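Local structure of response regulator receiver modulated diguanylate cyclase with PAS/PAC sensor (Desulfovibrio desulfuricans subsp. desulfuricans str., 3CG0) at the interface of chains A and B. The protein makes cyclic di-GMP as a diguanylate cyclase, probably in response to signals; the part described here is its phosphoacceptor receiver domain, expected to regulate the cyclase. Sequence-based numbering; all coordinates share one arbitrary frame. Chains: chain A/B, Response regulator receiver modulated diguanylate cyclase with PAS/PAC sensor.

The interface of chains A and B. Residues chain A 71, 74, 85, 87; chain B 99-100, 103, 105.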
loop_
_atom_site.group_PDB
_atom_site.type_symbol
_atom_site.label_atom_id
_atom_site.label_comp_id
_atom_site.label_asym_id
_atom_site.label_seq_id
_atom_site.Cartn_x
_atom_site.Cartn_y
_atom_site.Cartn_z
ATOM N N VAL A 71 8.110 -0.802 10.892
ATOM C CA VAL A 71 7.750 -1.777 11.934
ATOM C C VAL A 71 8.877 -2.033 12.938
ATOM O O VAL A 71 8.636 -2.004 14.152
ATOM C CB VAL A 71 7.244 -3.095 11.306
ATOM C CG1 VAL A 71 6.852 -4.108 12.368
ATOM C CG2 VAL A 71 6.037 -2.810 10.402
ATOM N N ALA A 74 9.234 1.153 15.035
ATOM C CA ALA A 74 8.219 1.214 16.091
ATOM C C ALA A 74 8.457 0.196 17.208
ATOM O O ALA A 74 8.237 0.509 18.381
ATOM C CB ALA A 74 6.864 1.028 15.511
ATOM N N ILE A 85 2.499 3.760 20.047
ATOM C CA ILE A 85 2.790 3.918 18.620
ATOM C C ILE A 85 1.511 4.128 17.831
ATOM O O ILE A 85 0.557 3.371 17.975
ATOM C CB ILE A 85 3.523 2.661 18.015
ATOM C CG1 ILE A 85 4.855 2.377 18.716
ATOM C CG2 ILE A 85 3.692 2.769 16.494
ATOM C CD1 ILE A 85 5.872 3.507 18.741
ATOM N N PHE A 87 0.875 4.191 13.767
ATOM C CA PHE A 87 1.468 4.074 12.444
ATOM C C PHE A 87 0.785 5.039 11.460
ATOM O O PHE A 87 -0.433 5.146 11.448
ATOM C CB PHE A 87 1.317 2.643 11.908
ATOM C CG PHE A 87 2.315 1.651 12.464
ATOM C CD1 PHE A 87 3.668 1.760 12.183
ATOM C CD2 PHE A 87 1.889 0.579 13.238
ATOM C CE1 PHE A 87 4.592 0.830 12.645
ATOM C CE2 PHE A 87 2.809 -0.370 13.716
ATOM C CZ PHE A 87 4.153 -0.248 13.424
ATOM N N ARG B 99 3.253 -8.102 10.678
ATOM C CA ARG B 99 4.404 -7.772 11.516
ATOM C C ARG B 99 4.092 -6.570 12.391
ATOM O O ARG B 99 4.506 -6.533 13.545
ATOM C CB ARG B 99 5.677 -7.524 10.707
ATOM C CG ARG B 99 5.911 -8.486 9.547
ATOM C CD ARG B 99 7.397 -8.687 9.222
ATOM N NE ARG B 99 8.277 -7.580 9.612
ATOM C CZ ARG B 99 8.517 -6.497 8.876
ATOM N NH1 ARG B 99 7.928 -6.331 7.694
ATOM N NH2 ARG B 99 9.342 -5.566 9.340
ATOM N N ALA B 100 3.362 -5.596 11.844
ATOM C CA ALA B 100 2.953 -4.391 12.593
ATOM C C ALA B 100 2.086 -4.752 13.801
ATOM O O ALA B 100 2.292 -4.230 14.893
ATOM C CB ALA B 100 2.211 -3.422 11.691
ATOM N N VAL B 103 3.737 -5.416 17.296
ATOM C CA VAL B 103 4.185 -4.330 18.159
ATOM C C VAL B 103 2.990 -3.763 18.944
ATOM O O VAL B 103 3.167 -2.994 19.882
ATOM C CB VAL B 103 5.018 -3.233 17.403
ATOM C CG1 VAL B 103 5.942 -3.866 16.377
ATOM C CG2 VAL B 103 4.135 -2.183 16.753
ATOM N N PRO B 105 0.314 -1.519 17.979
ATOM C CA PRO B 105 0.271 -0.058 17.993
ATOM C C PRO B 105 -1.117 0.380 18.425
ATOM O O PRO B 105 -2.031 -0.453 18.453
ATOM C CB PRO B 105 0.476 0.297 16.523
ATOM C CG PRO B 105 -0.143 -0.863 15.780
ATOM C CD PRO B 105 0.166 -2.068 16.612
#
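The ring of A:Phe87, on strand 85-89 of this response-regulator receiver domain, turns its CD2–CE2–CZ side toward chain B, and three B side chains gather round it. One face lies under A:Ile85 of its own chain, with CG2 4.1 Å above the ring centre. On that same side of the plane, B:Pro105 crosses obliquely at the rim, CG 3.6 Å from A:Phe87 CD2. B:Val103 follows, also at the rim, its CG2 3.8 Å from A:Phe87 CE2. B:Ala100 comes from the opposite side, its CB lying past the ring edge and 3.7 Å from A:Phe87 CE2. Strand 85-89 and helix 70-80 of chain A receive helix 94-101 of chain B and the loop after it. The whole interface is two-fold symmetric, consistent with an exchange of C-terminal segments and with the alternate folding named for this crystal, although the structure alone does not show whether the pairing occurs in the cell.

A:Val71 lies alongside that helix. Its CG1, anti to the backbone N (chi1 -179°), sits 3.6 Å from the backbone O of B:Arg99, while CG2 faces B:Ala100. The bent arginine chain brings guanidinium NH2 of B:Arg99 within 3.8 Å of A:Val71 CB, a van der Waals contact. B:Pro105 also reaches the backbone of strand 85-89, its CB 3.4 Å from A:Ile85 O.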